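Local coordinates for protein diol-dehydratase (Roseburia inulinivorans, PDB 5I2A) that dehydrates 1,2-propanediol without vitamin B12, as a glycyl radical enzyme that discriminates between substrates and between enantiomers, at residues E58-L61 with K62-I66; G305-T308 with R309-Q313; H387-K391 with A392-R396; N658-D661 with E662-E665; V696-N699 with V700-G703. One frame throughout, in Å; residues are numbered along the deposited sequence.

Contact 1 of 5, residues E58-L61 with K62-I66; sequences EHIL and KNLPI
Helix 49-63 ends over Glu-58 to Leu-64, where Lys-62 N bonds to Glu-58 O at 3.0 Å and Leu-64 N to Ile-60 O at 2.8 Å before Leu-64 leaves helical torsions. Ile-60 O also accepts from Asn-63 N, which comes from above the carbonyl plane, so one oxygen holds two amides. The Asn-63 side chain folds back on the turn: its CG lies beside its own backbone N (chi1 -62°), and ND2 donates to His-59 O at 2.9 Å, in the carbonyl plane and on a lone pair. Asn-63 N bonds the same oxygen only weakly. ND2 also lies over one face of the imidazole, offset toward the rim, 3.3 Å from His-59 CE1, with ring and amide planes 59° apart. At the ring edge, a water 2.7 Å from His-59 ND1 accepts from Lys-62 NZ at 2.8 Å. His-59 NE2 bonds to Glu-39, so both ring nitrogens are engaged and the ring's rotation is fixed. A leucine in place of His-59 would probably leave Glu-39 and the water without their partner and deprive the Asn-63 amide of its flat support. Glu-58 CG and Lys-62 CD run side by side 3.9 Å apart, while the Glu-58 carboxylate pairs with Arg-55. Ile-60, Leu-61 and Leu-64 pack on Ile-278 of helix 262-279; His-59 and Asn-63 face helix 32-43, and Arg-223 of helix 200-233 bonds the carbonyls of Leu-61 and Leu-64.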
loop_
_atom_site.group_PDB
_atom_site.type_symbol
_atom_site.label_atom_id
_atom_site.label_comp_id
_atom_site.label_asym_id
_atom_site.label_seq_id
_atom_site.Cartn_x
_atom_site.Cartn_y
_atom_site.Cartn_z
ATOM N N GLU A 58 10.148 2.500 18.751
ATOM C CA GLU A 58 11.219 1.965 19.576
ATOM C C GLU A 58 12.318 3.005 19.821
ATOM O O GLU A 58 12.740 3.205 20.953
ATOM C CB GLU A 58 11.800 0.715 18.930
ATOM C CG GLU A 58 13.104 0.204 19.536
ATOM C CD GLU A 58 13.657 -0.964 18.730
ATOM O OE1 GLU A 58 14.071 -0.736 17.586
ATOM O OE2 GLU A 58 13.641 -2.104 19.218
ATOM N N HIS A 59 12.753 3.681 18.765
ATOM C CA HIS A 59 13.843 4.636 18.882
ATOM C C HIS A 59 13.429 5.842 19.720
ATOM O O HIS A 59 14.229 6.374 20.483
ATOM C CB HIS A 59 14.305 5.095 17.509
ATOM C CG HIS A 59 15.612 5.823 17.524
ATOM N ND1 HIS A 59 16.786 5.233 17.938
ATOM C CD2 HIS A 59 15.935 7.079 17.141
ATOM C CE1 HIS A 59 17.774 6.103 17.825
ATOM N NE2 HIS A 59 17.284 7.227 17.339
ATOM N N ILE A 60 12.183 6.276 19.561
ATOM C CA ILE A 60 11.664 7.383 20.342
ATOM C C ILE A 60 11.615 7.000 21.831
ATOM O O ILE A 60 12.090 7.744 22.666
ATOM C CB ILE A 60 10.261 7.825 19.855
ATOM C CG1 ILE A 60 10.342 8.450 18.468
ATOM C CG2 ILE A 60 9.646 8.819 20.821
ATOM C CD1 ILE A 60 9.053 8.392 17.697
ATOM N N LEU A 61 11.079 5.832 22.162
ATOM C CA LEU A 61 10.903 5.495 23.564
ATOM C C LEU A 61 12.246 5.195 24.245
ATOM O O LEU A 61 12.383 5.381 25.447
ATOM C CB LEU A 61 9.941 4.316 23.731
ATOM C CG LEU A 61 8.469 4.578 23.375
ATOM C CD1 LEU A 61 7.606 3.384 23.752
ATOM C CD2 LEU A 61 7.933 5.848 24.024
ATOM N N LYS A 62 13.237 4.748 23.478
ATOM C CA LYS A 62 14.558 4.487 24.044
ATOM C C LYS A 62 15.266 5.784 24.414
ATOM O O LYS A 62 15.989 5.826 25.392
ATOM C CB LYS A 62 15.432 3.685 23.075
ATOM C CG LYS A 62 15.264 2.184 23.200
ATOM C CD LYS A 62 15.840 1.422 22.003
ATOM C CE LYS A 62 17.335 1.664 21.819
ATOM N NZ LYS A 62 17.828 1.110 20.513
ATOM N N ASN A 63 15.033 6.847 23.652
ATOM C CA ASN A 63 15.865 8.045 23.768
ATOM C C ASN A 63 15.189 9.335 24.202
ATOM O O ASN A 63 15.869 10.297 24.536
ATOM C CB ASN A 63 16.575 8.300 22.431
ATOM C CG ASN A 63 17.501 7.152 22.048
ATOM O OD1 ASN A 63 18.553 6.982 22.643
ATOM N ND2 ASN A 63 17.096 6.350 21.073
ATOM N N LEU A 64 13.862 9.369 24.180
ATOM C CA LEU A 64 13.143 10.573 24.560
ATOM C C LEU A 64 13.492 10.949 26.011
ATOM O O LEU A 64 13.485 10.097 26.880
ATOM C CB LEU A 64 11.644 10.358 24.401
ATOM C CG LEU A 64 10.739 11.572 24.263
ATOM C CD1 LEU A 64 11.098 12.396 23.017
ATOM C CD2 LEU A 64 9.268 11.116 24.236
ATOM N N PRO A 65 13.842 12.219 26.255
ATOM C CA PRO A 65 14.141 12.617 27.636
ATOM C C PRO A 65 12.962 12.303 28.551
ATOM O O PRO A 65 11.804 12.516 28.174
ATOM C CB PRO A 65 14.383 14.121 27.528
ATOM C CG PRO A 65 14.897 14.301 26.102
ATOM C CD PRO A 65 14.046 13.324 25.303
ATOM N N ILE A 66 13.265 11.740 29.714
ATOM C CA ILE A 66 12.246 11.450 30.698
ATOM C C ILE A 66 12.533 12.267 31.950
ATOM O O ILE A 66 13.651 12.757 32.145
ATOM C CB ILE A 66 12.186 9.954 31.051
ATOM C CG1 ILE A 66 13.491 9.514 31.722
ATOM C CG2 ILE A 66 11.864 9.111 29.806
ATOM C CD1 ILE A 66 13.393 8.156 32.362
HETATM O O HOH W 1 16.729 2.594 18.403
#

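Contact 2 of 5, residues G305-T308 with R309-Q313; sequences GSLT and REYAQ
Ala-312 N donates to Thr-308 O at 3.0 Å, a nearly straight bond (166°) that closes the first turn of helix 309-323. Thr-308 is the N-cap: its OG1 accepts from Tyr-311 N at 3.1 Å, satisfying an amide that has no preceding helical turn to bond to. The hydroxyl can do this because chi1 of 61° sets OG1 between the backbone N and the carbonyl carbon, facing the first turn, where it also lies 3.4 Å from Tyr-311 CB. One residue earlier, Leu-307 meets the same turn with both methyls, in the manner of a hydrophobic staple: CD2 touches Ala-312 CB at 4.0 Å. Tyr-298 of helix 295-303 and Phe-262 of helix 262-279 pack against both Leu-307 and Ala-312. The preceding helix closes at Gly-305 in a Schellman motif, so the few residues up to Thr-308 carry the chain from one helix end straight to the next start. The Tyr-311 side chain crosses that of Leu-307 at about a right angle, and its OH bonds to Gln-263. Leu-307 CD1 reaches that ring at its edge, in the ring plane, 3.8 Å from Tyr-311 CD2.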
loop_
_atom_site.group_PDB
_atom_site.type_symbol
_atom_site.label_atom_id
_atom_site.label_comp_id
_atom_site.label_asym_id
_atom_site.label_seq_id
_atom_site.Cartn_x
_atom_site.Cartn_y
_atom_site.Cartn_z
ATOM N N GLY A 305 -5.649 -5.888 52.886
ATOM C CA GLY A 305 -5.172 -4.935 53.876
ATOM C C GLY A 305 -3.927 -4.162 53.484
ATOM O O GLY A 305 -3.390 -3.395 54.285
ATOM N N SER A 306 -3.463 -4.356 52.255
ATOM C CA SER A 306 -2.240 -3.705 51.794
ATOM C C SER A 306 -2.490 -2.315 51.209
ATOM O O SER A 306 -1.551 -1.614 50.859
ATOM C CB SER A 306 -1.537 -4.582 50.756
ATOM O OG SER A 306 -2.473 -5.295 49.967
ATOM N N LEU A 307 -3.754 -1.914 51.118
ATOM C CA LEU A 307 -4.108 -0.634 50.518
ATOM C C LEU A 307 -5.183 0.060 51.338
ATOM O O LEU A 307 -6.145 -0.570 51.732
ATOM C CB LEU A 307 -4.599 -0.840 49.077
ATOM C CG LEU A 307 -5.164 0.369 48.317
ATOM C CD1 LEU A 307 -4.069 1.359 47.961
ATOM C CD2 LEU A 307 -5.904 -0.079 47.062
ATOM N N THR A 308 -5.031 1.356 51.580
ATOM C CA THR A 308 -6.108 2.126 52.201
ATOM C C THR A 308 -6.926 2.886 51.170
ATOM O O THR A 308 -6.444 3.171 50.067
ATOM C CB THR A 308 -5.571 3.148 53.217
ATOM O OG1 THR A 308 -4.704 4.069 52.553
ATOM C CG2 THR A 308 -4.807 2.457 54.342
ATOM N N ARG A 309 -8.155 3.229 51.534
ATOM C CA ARG A 309 -8.975 4.084 50.692
ATOM C C ARG A 309 -8.272 5.419 50.431
ATOM O O ARG A 309 -8.338 5.972 49.330
ATOM C CB ARG A 309 -10.342 4.308 51.329
ATOM C CG ARG A 309 -11.256 3.088 51.229
ATOM C CD ARG A 309 -12.540 3.266 52.011
ATOM N NE ARG A 309 -13.652 3.696 51.168
ATOM C CZ ARG A 309 -14.251 4.870 51.291
ATOM N NH1 ARG A 309 -13.836 5.706 52.221
ATOM N NH2 ARG A 309 -15.261 5.204 50.501
ATOM N N GLU A 310 -7.576 5.920 51.438
ATOM C CA GLU A 310 -6.942 7.224 51.324
ATOM C C GLU A 310 -5.822 7.201 50.284
ATOM O O GLU A 310 -5.666 8.146 49.512
ATOM C CB GLU A 310 -6.391 7.693 52.681
ATOM C CG GLU A 310 -7.444 8.183 53.668
ATOM C CD GLU A 310 -8.369 7.071 54.120
ATOM O OE1 GLU A 310 -9.589 7.304 54.226
ATOM O OE2 GLU A 310 -7.868 5.957 54.355
ATOM N N TYR A 311 -5.032 6.136 50.277
ATOM C CA TYR A 311 -3.916 6.052 49.346
ATOM C C TYR A 311 -4.416 5.782 47.933
ATOM O O TYR A 311 -3.861 6.305 46.961
ATOM C CB TYR A 311 -2.926 4.966 49.761
ATOM C CG TYR A 311 -1.662 4.983 48.932
ATOM C CD1 TYR A 311 -0.844 6.108 48.906
ATOM C CD2 TYR A 311 -1.287 3.882 48.175
ATOM C CE1 TYR A 311 0.316 6.133 48.158
ATOM C CE2 TYR A 311 -0.127 3.898 47.419
ATOM C CZ TYR A 311 0.664 5.026 47.414
ATOM O OH TYR A 311 1.802 5.053 46.659
ATOM N N ALA A 312 -5.460 4.966 47.832
ATOM C CA ALA A 312 -6.107 4.710 46.553
ATOM C C ALA A 312 -6.619 6.012 45.935
ATOM O O ALA A 312 -6.434 6.246 44.746
ATOM C CB ALA A 312 -7.244 3.717 46.711
ATOM N N GLN A 313 -7.250 6.854 46.751
ATOM C CA GLN A 313 -7.761 8.136 46.285
ATOM C C GLN A 313 -6.604 9.019 45.855
ATOM O O GLN A 313 -6.691 9.718 44.848
ATOM C CB GLN A 313 -8.579 8.849 47.366
ATOM C CG GLN A 313 -9.244 10.137 46.878
ATOM C CD GLN A 313 -10.368 9.861 45.874
ATOM O OE1 GLN A 313 -11.325 9.145 46.171
ATOM N NE2 GLN A 313 -10.242 10.418 44.676
#

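Contact 3 of 5, residues H387-K391 with A392-R396; sequences HGSSK and ALLMR
Ser-390 takes the first hydrogen bonds of helix 391-402, through OG and through its carbonyl. It is the N-cap: with OG anti to the backbone N (chi1 155°) and thus beside the carbonyl carbon, it accepts from Leu-393 N at 3.1 Å. The same OG is bonded to Tyr-4 OH, so this buried hydroxyl ties the N-terminal end of the chain to the start of the helix. Ser-390 O accepts from Leu-394 N at 3.1 Å in a nearly straight bond (165°), and weakly from Leu-393 N as well; the next step is Met-395 N to Lys-391 O at 2.9 Å. Met-395 folds its chain back at chi2 and chi3, and its CG makes a van der Waals contact with the same carbonyl, 3.3 Å from Lys-391 O. Among non-polar contacts, Ser-389 CB lies against the isobutyl end of Leu-394, 3.9 Å from CD1, while Ser-389 OG turns away to bond Trp-386 N. Lys-391 NZ makes a long, weak ion pair with Glu-771. Helix 391-402 is the helix of a beta-alpha-beta crossover between the parallel strands 380-385 and 409-412, consistent with the barrel of glycyl radical enzymes. Leu-393 and Leu-394 pack on Ile-383 of the first strand, Leu-393 also meets helix 362-374, and Leu-394 and Met-395 face helix 766-781.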
loop_
_atom_site.group_PDB
_atom_site.type_symbol
_atom_site.label_atom_id
_atom_site.label_comp_id
_atom_site.label_asym_id
_atom_site.label_seq_id
_atom_site.Cartn_x
_atom_site.Cartn_y
_atom_site.Cartn_z
ATOM N N HIS A 387 -31.972 3.068 33.728
ATOM C CA HIS A 387 -33.126 3.022 34.621
ATOM C C HIS A 387 -32.768 2.461 35.995
ATOM O O HIS A 387 -33.345 2.860 36.990
ATOM C CB HIS A 387 -34.273 2.222 33.985
ATOM C CG HIS A 387 -34.028 0.743 33.891
ATOM N ND1 HIS A 387 -33.634 0.123 32.723
ATOM C CD2 HIS A 387 -34.168 -0.244 34.812
ATOM C CE1 HIS A 387 -33.528 -1.178 32.931
ATOM N NE2 HIS A 387 -33.844 -1.426 34.191
ATOM N N GLY A 388 -31.772 1.587 36.053
ATOM C CA GLY A 388 -31.320 1.047 37.324
ATOM C C GLY A 388 -30.098 1.716 37.934
ATOM O O GLY A 388 -29.488 1.159 38.836
ATOM N N SER A 389 -29.735 2.907 37.460
ATOM C CA SER A 389 -28.605 3.636 38.051
ATOM C C SER A 389 -28.765 3.797 39.562
ATOM O O SER A 389 -29.842 4.110 40.037
ATOM C CB SER A 389 -28.451 5.034 37.429
ATOM O OG SER A 389 -27.916 4.980 36.125
ATOM N N SER A 390 -27.688 3.574 40.301
ATOM C CA SER A 390 -27.626 3.922 41.714
ATOM C C SER A 390 -27.992 5.389 41.943
ATOM O O SER A 390 -27.385 6.291 41.364
ATOM C CB SER A 390 -26.232 3.635 42.255
ATOM O OG SER A 390 -25.938 4.439 43.371
ATOM N N LYS A 391 -29.005 5.626 42.766
ATOM C CA LYS A 391 -29.421 6.984 43.070
ATOM C C LYS A 391 -28.284 7.742 43.758
ATOM O O LYS A 391 -28.084 8.930 43.520
ATOM C CB LYS A 391 -30.681 6.990 43.949
ATOM C CG LYS A 391 -31.224 8.399 44.266
ATOM C CD LYS A 391 -32.453 8.351 45.186
ATOM C CE LYS A 391 -32.865 9.736 45.715
ATOM N NZ LYS A 391 -33.317 10.668 44.643
ATOM N N ALA A 392 -27.528 7.043 44.594
ATOM C CA ALA A 392 -26.415 7.664 45.298
ATOM C C ALA A 392 -25.342 8.156 44.318
ATOM O O ALA A 392 -24.731 9.195 44.541
ATOM C CB ALA A 392 -25.806 6.692 46.301
ATOM N N LEU A 393 -25.105 7.405 43.248
ATOM C CA LEU A 393 -24.087 7.805 42.287
ATOM C C LEU A 393 -24.598 9.008 41.498
ATOM O O LEU A 393 -23.849 9.946 41.262
ATOM C CB LEU A 393 -23.706 6.646 41.347
ATOM C CG LEU A 393 -22.528 6.947 40.407
ATOM C CD1 LEU A 393 -21.222 7.144 41.177
ATOM C CD2 LEU A 393 -22.383 5.848 39.337
ATOM N N LEU A 394 -25.875 8.988 41.119
ATOM C CA LEU A 394 -26.466 10.106 40.379
ATOM C C LEU A 394 -26.427 11.387 41.197
ATOM O O LEU A 394 -26.120 12.454 40.665
ATOM C CB LEU A 394 -27.910 9.808 39.968
ATOM C CG LEU A 394 -28.135 8.688 38.939
ATOM C CD1 LEU A 394 -29.607 8.577 38.585
ATOM C CD2 LEU A 394 -27.287 8.887 37.675
ATOM N N MET A 395 -26.741 11.286 42.489
ATOM C CA MET A 395 -26.708 12.463 43.351
ATOM C C MET A 395 -25.273 12.977 43.538
ATOM O O MET A 395 -25.039 14.179 43.546
ATOM C CB MET A 395 -27.361 12.156 44.701
ATOM C CG MET A 395 -28.875 11.976 44.593
ATOM S SD MET A 395 -29.750 13.542 44.273
ATOM C CE MET A 395 -29.631 14.306 45.882
ATOM N N ARG A 396 -24.319 12.065 43.668
ATOM C CA ARG A 396 -22.924 12.461 43.772
ATOM C C ARG A 396 -22.438 13.150 42.486
ATOM O O ARG A 396 -21.654 14.097 42.532
ATOM C CB ARG A 396 -22.055 11.244 44.071
ATOM C CG ARG A 396 -20.613 11.568 44.282
ATOM C CD ARG A 396 -20.371 12.119 45.682
ATOM N NE ARG A 396 -18.955 12.381 45.903
ATOM C CZ ARG A 396 -18.369 13.553 45.675
ATOM N NH1 ARG A 396 -19.087 14.577 45.222
ATOM N NH2 ARG A 396 -17.068 13.704 45.907
#

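Contact 4 of 5, residues N658-D661 with E662-E665; sequences NDID and EVDE
A chi1 of -64° sets the Asp-664 carboxylate beside its own backbone N and back against Ile-660, with CG only 3.1 Å from Ile-660 O. The two carboxylate oxygens bear on that carbonyl without bonding to it; they are satisfied from other directions. A water donates to Asp-664 OD1 at 2.8 Å and accepts from Ile-660 N and from Asn-658 N, each at 2.9 Å, linking the carboxylate to the backbone ahead of the helix. Ser-740 OG, bonded to both OD2 and Asp-659 N, makes a second link, and OD2 also forms a salt bridge with Lys-743. Ile-660 is the N-cap of helix 661-678; its aliphatic side chain makes no capping bond, and its carbonyl accepts from Asp-664 N at 3.0 Å, nearly along the C=O axis. Glu-665 N to Asp-661 O at 2.9 Å follows. Ile-660 CG2 and Val-663 CG2 touch at 3.9 Å, the side chains crossing obliquely, and Val-663 continues onto Tyr-566 of helix 558-574. Asp-659, Asp-661 and Asp-664 all pair with Lys-743, which probably offsets the repulsion between Asp-659 OD1 and Asp-664 OD2, 4.6 Å apart. Ser-740 and Lys-743 lie further along the chain, in and just after helix 734-741. Glu-662 points elsewhere, its carboxylate held by Lys-569 and Lys-570.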
loop_
_atom_site.group_PDB
_atom_site.type_symbol
_atom_site.label_atom_id
_atom_site.label_comp_id
_atom_site.label_asym_id
_atom_site.label_seq_id
_atom_site.Cartn_x
_atom_site.Cartn_y
_atom_site.Cartn_z
ATOM N N ASN A 658 -38.768 25.690 22.207
ATOM C CA ASN A 658 -39.896 26.135 23.009
ATOM C C ASN A 658 -41.079 25.174 22.900
ATOM O O ASN A 658 -42.215 25.553 23.175
ATOM C CB ASN A 658 -40.327 27.541 22.590
ATOM C CG ASN A 658 -39.241 28.565 22.809
ATOM O OD1 ASN A 658 -39.087 29.086 23.905
ATOM N ND2 ASN A 658 -38.467 28.842 21.770
ATOM N N ASP A 659 -40.801 23.947 22.466
ATOM C CA ASP A 659 -41.809 22.889 22.387
ATOM C C ASP A 659 -42.944 23.285 21.430
ATOM O O ASP A 659 -44.096 22.952 21.647
ATOM C CB ASP A 659 -42.346 22.568 23.789
ATOM C CG ASP A 659 -43.002 21.196 23.879
ATOM O OD1 ASP A 659 -42.938 20.419 22.905
ATOM O OD2 ASP A 659 -43.553 20.880 24.947
ATOM N N ILE A 660 -42.596 24.019 20.380
ATOM C CA ILE A 660 -43.537 24.368 19.328
ATOM C C ILE A 660 -43.385 23.372 18.171
ATOM O O ILE A 660 -42.378 23.385 17.475
ATOM C CB ILE A 660 -43.307 25.798 18.801
ATOM C CG1 ILE A 660 -43.266 26.827 19.946
ATOM C CG2 ILE A 660 -44.355 26.155 17.731
ATOM C CD1 ILE A 660 -44.570 26.995 20.700
ATOM N N ASP A 661 -44.384 22.519 17.968
ATOM C CA ASP A 661 -44.267 21.420 17.007
ATOM C C ASP A 661 -43.930 21.854 15.590
ATOM O O ASP A 661 -43.130 21.211 14.922
ATOM C CB ASP A 661 -45.556 20.600 16.965
ATOM C CG ASP A 661 -45.691 19.685 18.153
ATOM O OD1 ASP A 661 -44.676 19.471 18.851
ATOM O OD2 ASP A 661 -46.810 19.189 18.392
ATOM N N GLU A 662 -44.537 22.935 15.123
ATOM C CA GLU A 662 -44.351 23.302 13.730
ATOM C C GLU A 662 -42.909 23.744 13.439
ATOM O O GLU A 662 -42.392 23.479 12.362
ATOM C CB GLU A 662 -45.330 24.396 13.307
ATOM C CG GLU A 662 -45.390 24.487 11.785
ATOM C CD GLU A 662 -46.254 25.608 11.274
ATOM O OE1 GLU A 662 -46.754 26.401 12.107
ATOM O OE2 GLU A 662 -46.426 25.686 10.035
ATOM N N VAL A 663 -42.255 24.397 14.395
ATOM C CA VAL A 663 -40.836 24.697 14.251
ATOM C C VAL A 663 -40.017 23.429 14.396
ATOM O O VAL A 663 -39.155 23.139 13.570
ATOM C CB VAL A 663 -40.328 25.689 15.301
ATOM C CG1 VAL A 663 -38.937 26.145 14.918
ATOM C CG2 VAL A 663 -41.261 26.868 15.412
ATOM N N ASP A 664 -40.297 22.676 15.453
ATOM C CA ASP A 664 -39.461 21.541 15.810
ATOM C C ASP A 664 -39.473 20.444 14.748
ATOM O O ASP A 664 -38.483 19.729 14.588
ATOM C CB ASP A 664 -39.885 20.973 17.156
ATOM C CG ASP A 664 -39.690 21.966 18.299
ATOM O OD1 ASP A 664 -39.020 23.002 18.083
ATOM O OD2 ASP A 664 -40.199 21.710 19.406
ATOM N N GLU A 665 -40.573 20.323 14.013
ATOM C CA GLU A 665 -40.672 19.280 12.996
ATOM C C GLU A 665 -39.687 19.597 11.871
ATOM O O GLU A 665 -39.132 18.697 11.257
ATOM C CB GLU A 665 -42.110 19.148 12.458
ATOM C CG GLU A 665 -42.547 20.295 11.531
ATOM C CD GLU A 665 -44.021 20.237 11.112
ATOM O OE1 GLU A 665 -44.703 19.224 11.390
ATOM O OE2 GLU A 665 -44.492 21.217 10.493
HETATM O O HOH W 2 -39.948 25.049 19.689
#

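Contact 5 of 5, residues V696-N699 with V700-G703; sequences VSAN and VPLG
Ala-698 O accepts from Leu-702 N at 2.9 Å and Asn-699 O from Gly-703 N at 3.0 Å, the second donor 45° above the carbonyl plane; together they wind the short helix 699-703. Pro-701 has no N-H for the carbonyl four residues back, and its CD lies 3.4 Å from Ser-697 O, a position a proline can take in the first turn of a helix. Ala-698 meets two side chains of the turn: its CB touches Pro-701 CG at 4.4 Å and Leu-702 CD1 at 4.3 Å. A chi1 of 62° puts Asn-699 CG between its backbone N and carbonyl carbon, next to Val-700 N, while ND2 bonds to Asp-832 and to Val-719 O. A leucine here would probably leave Asp-832 and the Val-719 carbonyl without this N-H donor and weaken the tie to helix 827-835. That helix also packs on Val-700. Ala-698 and Leu-702 rest on Phe-556, and Ser-697 touches Tyr-818, next in sequence to Gly-817, the predicted site of the glycyl radical. Leu-702 also sits close over the turn's first carbonyl, its CB 3.2 Å from Ala-698 O.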
loop_
_atom_site.group_PDB
_atom_site.type_symbol
_atom_site.label_atom_id
_atom_site.label_comp_id
_atom_site.label_asym_id
_atom_site.label_seq_id
_atom_site.Cartn_x
_atom_site.Cartn_y
_atom_site.Cartn_z
ATOM N N VAL A 696 -17.595 20.681 19.511
ATOM C CA VAL A 696 -16.342 21.005 20.201
ATOM C C VAL A 696 -16.365 22.526 20.425
ATOM O O VAL A 696 -17.361 23.024 20.929
ATOM C CB VAL A 696 -15.094 20.532 19.444
ATOM C CG1 VAL A 696 -13.911 20.409 20.423
ATOM C CG2 VAL A 696 -15.357 19.165 18.806
ATOM N N SER A 697 -15.339 23.282 20.031
ATOM C CA SER A 697 -15.474 24.737 20.135
ATOM C C SER A 697 -15.600 25.380 18.747
ATOM O O SER A 697 -15.497 26.598 18.603
ATOM C CB SER A 697 -14.293 25.357 20.907
ATOM O OG SER A 697 -13.070 25.305 20.187
ATOM N N ALA A 698 -15.863 24.553 17.742
ATOM C CA ALA A 698 -15.775 24.974 16.344
ATOM C C ALA A 698 -16.999 25.708 15.825
ATOM O O ALA A 698 -16.996 26.187 14.685
ATOM C CB ALA A 698 -15.490 23.762 15.453
ATOM N N ASN A 699 -18.046 25.805 16.643
ATOM C CA ASN A 699 -19.227 26.540 16.230
ATOM C C ASN A 699 -18.903 28.037 16.136
ATOM O O ASN A 699 -19.527 28.752 15.377
ATOM C CB ASN A 699 -20.396 26.305 17.180
ATOM C CG ASN A 699 -20.100 26.788 18.591
ATOM O OD1 ASN A 699 -19.107 26.402 19.191
ATOM N ND2 ASN A 699 -20.946 27.660 19.103
ATOM N N VAL A 700 -17.898 28.490 16.876
ATOM C CA VAL A 700 -17.471 29.888 16.775
ATOM C C VAL A 700 -16.724 30.160 15.444
ATOM O O VAL A 700 -17.179 30.986 14.670
ATOM C CB VAL A 700 -16.623 30.286 18.005
ATOM C CG1 VAL A 700 -15.998 31.661 17.819
ATOM C CG2 VAL A 700 -17.499 30.214 19.262
ATOM N N PRO A 701 -15.619 29.436 15.142
ATOM C CA PRO A 701 -15.042 29.712 13.815
ATOM C C PRO A 701 -15.938 29.334 12.620
ATOM O O PRO A 701 -15.859 30.015 11.599
ATOM C CB PRO A 701 -13.750 28.876 13.800
ATOM C CG PRO A 701 -13.954 27.813 14.852
ATOM C CD PRO A 701 -14.771 28.510 15.922
ATOM N N LEU A 702 -16.778 28.307 12.728
ATOM C CA LEU A 702 -17.645 27.987 11.594
ATOM C C LEU A 702 -18.666 29.101 11.384
ATOM O O LEU A 702 -18.943 29.498 10.248
ATOM C CB LEU A 702 -18.350 26.637 11.778
ATOM C CG LEU A 702 -17.668 25.450 11.081
ATOM C CD1 LEU A 702 -16.218 25.275 11.540
ATOM C CD2 LEU A 702 -18.469 24.150 11.298
ATOM N N GLY A 703 -19.205 29.624 12.479
ATOM C CA GLY A 703 -20.099 30.764 12.395
ATOM C C GLY A 703 -19.442 31.997 11.775
ATOM O O GLY A 703 -20.092 32.769 11.068
#

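How the contacts relate
All five contacts lie in series along the chain, at helix starts except contact 1, which is a helix end. Contacts 2 and 3 are nearest neighbours: their centres are 24 Å apart and their nearest atoms about 7 Å, and the N-terminal residues reach both, Ile-9 at 309-313 and Tyr-4 at 387-391; helix 362-374 also packs on both. Helix 262-279 joins contacts 1 and 2, centres 33 Å apart. Contacts 1 and 4 stand on opposite sides of the chain's centre, 57 Å between centres. Contact 5 lies deepest, 12 Å from that centre and beside Tyr-818, the neighbour of the predicted radical Gly-817; the centres of contacts 4 and 5 are 25 Å apart.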